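PDB 3JQ0: SusD superfamily protein from Bacteroides vulgatus ATCC 8482, which probably binds glycans or other nutrients at the outer membrane, as SusD-family lipoproteins do for their import. Local coordinates for residues A[233-239]-A[356-360]. Coordinates in Å, arbitrary orientation, origin at the centre of the assembly. Where two conformers were deposited one is given. Residues are numbered along the deposited sequence.
Sequences FSFENKK and LDDFP
This is a mainly polar contact of a loop with the start of a strand and the residues before it. It joins the loop between helix 229-233 and strand 243-247 to the lead-in of strand 359-363, the antiparallel partner of 243-247. Residues 234-237 form a type I beta turn, closed by the hydrogen bond from Asn237 N to Ser234 O (3.1 Å). Asp357 and Asp358 are extended in the polyproline-II region, and strand 359-363 follows. The nearest CA pairs are Phe235 with Asp357 (5.2 Å) and Lys238 with Asp358 (6.9 Å).

The CA-to-CB bond of Lys238 points toward 356-360; chi1 is m and the rest of the side chain t. Lys238 NZ donates to Asp358 OD1 (2.9 Å, a salt bridge) and to Leu356 O (2.9 Å). Asp358 OD1 also accepts from Asn249 N. One water links Lys239 N (2.9 Å) to Asp358 OD2 (2.8 Å). Another lies between Phe233 O (3.0 Å) and Asp358 O (2.8 Å).

Phe235, chi1 t, lays its ring edge near Leu356 O; its CE1 is 3.7 Å from Leu356 CB. Phe233 CD1 meets Pro360 CG at 4.2 Å. Asp357 OD1 sits 3.1 Å from Phe233 O without bonding; its OD2 accepts from Gly344 N.

One lysine thus ties the loop to the partner strand's lead-in, pairing with a buried carboxylate and a carbonyl, while two waters bridge further polar groups.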
ATOM      1  N   PHE A 233       5.921  12.195  -3.233  1.00  6.44           N
ATOM      2  CA  PHE A 233       5.927  11.186  -4.290  1.00  6.73           C
ATOM      3  C   PHE A 233       6.735  11.537  -5.509  1.00  7.04           C
ATOM      4  O   PHE A 233       6.876  10.710  -6.436  1.00  8.08           O
ATOM      5  CB  PHE A 233       4.476  10.897  -4.736  1.00  6.90           C
ATOM      6  CG  PHE A 233       3.545  10.603  -3.593  1.00  6.46           C
ATOM      7  CD1 PHE A 233       3.621   9.369  -2.928  1.00  7.59           C
ATOM      8  CD2 PHE A 233       2.650  11.547  -3.139  1.00  6.49           C
ATOM      9  CE1 PHE A 233       2.802   9.106  -1.864  1.00  7.98           C
ATOM     10  CE2 PHE A 233       1.866  11.295  -2.020  1.00  7.26           C
ATOM     11  CZ  PHE A 233       1.954  10.058  -1.399  1.00  7.21           C
ATOM     12  N   SER A 234       7.241  12.766  -5.583  1.00  7.34           N
ATOM     13  CA  SER A 234       7.821  13.226  -6.818  0.51  7.25           C
ATOM     14  C   SER A 234       9.094  12.481  -7.192  1.00  7.77           C
ATOM     15  O   SER A 234       9.928  12.078  -6.368  1.00  8.33           O
ATOM     16  CB  SER A 234       8.122  14.697  -6.764  0.51  8.52           C
ATOM     17  OG  SER A 234       9.194  14.888  -5.861  0.51  8.10           O
ATOM     18  N   PHE A 235       9.268  12.337  -8.502  1.00  7.64           N
ATOM     19  CA  PHE A 235      10.424  11.680  -9.074  1.00  7.86           C
ATOM     20  C   PHE A 235      11.714  12.368  -8.655  1.00  8.31           C
ATOM     21  O   PHE A 235      12.741  11.714  -8.525  1.00 10.09           O
ATOM     22  CB  PHE A 235      10.269  11.655 -10.592  1.00  7.94           C
ATOM     23  CG  PHE A 235      11.390  10.996 -11.329  1.00  8.58           C
ATOM     24  CD1 PHE A 235      11.453   9.616 -11.477  1.00  8.65           C
ATOM     25  CD2 PHE A 235      12.410  11.749 -11.859  1.00 10.40           C
ATOM     26  CE1 PHE A 235      12.514   9.031 -12.129  1.00  9.88           C
ATOM     27  CE2 PHE A 235      13.496  11.149 -12.541  1.00 11.50           C
ATOM     28  CZ  PHE A 235      13.516   9.797 -12.683  1.00 11.73           C
ATOM     29  N   GLU A 236      11.667  13.686  -8.467  1.00  8.34           N
ATOM     30  CA  GLU A 236      12.840  14.455  -8.092  1.00  9.86           C
ATOM     31  C   GLU A 236      13.113  14.529  -6.625  1.00 10.71           C
ATOM     32  O   GLU A 236      14.101  15.141  -6.226  1.00 15.66           O
ATOM     33  CB  GLU A 236      12.734  15.863  -8.650  1.00 11.94           C
ATOM     34  CG  GLU A 236      12.677  15.864 -10.190  1.00 16.20           C
ATOM     35  CD  GLU A 236      13.899  15.260 -10.968  1.00 23.80           C
ATOM     36  OE1 GLU A 236      15.012  15.100 -10.396  1.00 28.09           O
ATOM     37  OE2 GLU A 236      13.748  14.967 -12.211  1.00 30.13           O
ATOM     38  N   ASN A 237      12.283  13.946  -5.763  1.00  8.79           N
ATOM     39  CA  ASN A 237      12.483  13.989  -4.324  1.00  8.74           C
ATOM     40  C   ASN A 237      12.522  12.617  -3.694  1.00  7.97           C
ATOM     41  O   ASN A 237      12.152  12.445  -2.544  1.00  9.08           O
ATOM     42  CB  ASN A 237      11.430  14.879  -3.668  1.00  8.43           C
ATOM     43  CG  ASN A 237      11.765  15.230  -2.244  1.00  8.30           C
ATOM     44  OD1 ASN A 237      12.936  15.457  -1.900  1.00  9.80           O
ATOM     45  ND2 ASN A 237      10.737  15.322  -1.391  1.00  8.82           N
ATOM     46  N   LYS A 238      12.979  11.626  -4.439  1.00  8.40           N
ATOM     47  CA  LYS A 238      13.054  10.275  -3.926  1.00  9.15           C
ATOM     48  C   LYS A 238      13.870  10.125  -2.659  1.00  9.13           C
ATOM     49  O   LYS A 238      14.810  10.845  -2.402  1.00 10.02           O
ATOM     50  CB  LYS A 238      13.643   9.335  -4.991  1.00  9.68           C
ATOM     51  CG  LYS A 238      12.724   9.185  -6.181  1.00  9.75           C
ATOM     52  CD  LYS A 238      13.335   8.254  -7.233  1.00  8.17           C
ATOM     53  CE  LYS A 238      12.392   8.005  -8.378  1.00  7.93           C
ATOM     54  NZ  LYS A 238      12.670   6.738  -9.077  1.00  7.87           N
ATOM     55  N   LYS A 239      13.485   9.140  -1.853  1.00  9.06           N
ATOM     56  CA  LYS A 239      14.230   8.793  -0.628  1.00  9.81           C
ATOM     57  C   LYS A 239      14.300   9.961   0.342  1.00  8.59           C
ATOM     58  O   LYS A 239      15.248  10.117   1.095  1.00  9.89           O
ATOM     59  CB  LYS A 239      15.595   8.225  -0.954  1.00 11.80           C
ATOM     60  CG  LYS A 239      15.494   6.888  -1.703  1.00 13.99           C
ATOM     61  CD  LYS A 239      16.738   6.131  -1.907  1.00 16.60           C
ATOM     62  CE  LYS A 239      17.704   6.942  -2.629  1.00 16.94           C
ATOM     63  NZ  LYS A 239      18.946   6.102  -2.967  1.00 22.68           N
ATOM     64  N   LEU A 356       8.138   6.247 -13.599  1.00  6.79           N
ATOM     65  CA  LEU A 356       9.393   5.805 -12.982  1.00  7.09           C
ATOM     66  C   LEU A 356       9.520   6.240 -11.538  1.00  6.66           C
ATOM     67  O   LEU A 356      10.613   6.216 -10.985  1.00  7.67           O
ATOM     68  CB  LEU A 356      10.562   6.313 -13.817  1.00  7.96           C
ATOM     69  CG  LEU A 356      10.595   5.818 -15.259  1.00  8.80           C
ATOM     70  CD1 LEU A 356      11.800   6.496 -16.019  1.00 10.56           C
ATOM     71  CD2 LEU A 356      10.706   4.322 -15.355  1.00 10.63           C
ATOM     72  N   ASP A 357       8.394   6.612 -10.910  1.00  7.19           N
ATOM     73  CA  ASP A 357       8.418   6.951  -9.502  1.00  6.79           C
ATOM     74  C   ASP A 357       8.785   5.741  -8.662  1.00  6.45           C
ATOM     75  O   ASP A 357       8.484   4.601  -9.028  1.00  7.00           O
ATOM     76  CB  ASP A 357       7.038   7.408  -9.016  1.00  7.38           C
ATOM     77  CG  ASP A 357       6.639   8.721  -9.598  1.00  7.38           C
ATOM     78  OD1 ASP A 357       7.343   9.717  -9.354  1.00  9.37           O
ATOM     79  OD2 ASP A 357       5.573   8.743 -10.265  1.00  7.74           O
ATOM     80  N   ASP A 358       9.403   6.003  -7.511  1.00  7.04           N
ATOM     81  CA  ASP A 358       9.489   4.974  -6.496  1.00  6.50           C
ATOM     82  C   ASP A 358       8.098   4.661  -5.941  1.00  6.33           C
ATOM     83  O   ASP A 358       7.218   5.514  -5.977  1.00  7.30           O
ATOM     84  CB  ASP A 358      10.386   5.425  -5.321  1.00  7.41           C
ATOM     85  CG  ASP A 358      11.868   5.469  -5.663  1.00  7.36           C
ATOM     86  OD1 ASP A 358      12.264   5.043  -6.777  1.00  7.83           O
ATOM     87  OD2 ASP A 358      12.611   5.930  -4.760  1.00  8.44           O
ATOM     88  N   PHE A 359       7.880   3.445  -5.465  1.00  6.38           N
ATOM     89  CA  PHE A 359       6.606   3.049  -4.891  1.00  6.51           C
ATOM     90  C   PHE A 359       6.745   2.877  -3.393  1.00  6.40           C
ATOM     91  O   PHE A 359       7.402   1.948  -2.928  1.00  6.60           O
ATOM     92  CB  PHE A 359       6.075   1.761  -5.487  1.00  6.78           C
ATOM     93  CG  PHE A 359       4.736   1.370  -4.956  1.00  6.61           C
ATOM     94  CD1 PHE A 359       3.665   2.247  -5.073  1.00  7.48           C
ATOM     95  CD2 PHE A 359       4.528   0.189  -4.307  1.00  7.44           C
ATOM     96  CE1 PHE A 359       2.424   1.916  -4.622  1.00  7.79           C
ATOM     97  CE2 PHE A 359       3.252  -0.144  -3.846  1.00  8.51           C
ATOM     98  CZ  PHE A 359       2.201   0.741  -3.998  1.00  8.55           C
ATOM     99  N   PRO A 360       6.199   3.804  -2.587  1.00  6.62           N
ATOM    100  CA  PRO A 360       6.368   3.682  -1.124  1.00  6.42           C
ATOM    101  C   PRO A 360       5.662   2.449  -0.582  1.00  6.45           C
ATOM    102  O   PRO A 360       4.551   2.144  -0.994  1.00  8.00           O
ATOM    103  CB  PRO A 360       5.704   4.960  -0.587  1.00  6.82           C
ATOM    104  CG  PRO A 360       5.617   5.907  -1.751  1.00 11.64           C
ATOM    105  CD  PRO A 360       5.433   5.012  -2.955  1.00  7.48           C
TER
HETATM  106  O   HOH W   1       6.818   8.098  -4.993  1.00  9.99           O
HETATM  107  O   HOH W   2      11.400   7.241  -2.648  1.00 10.27           O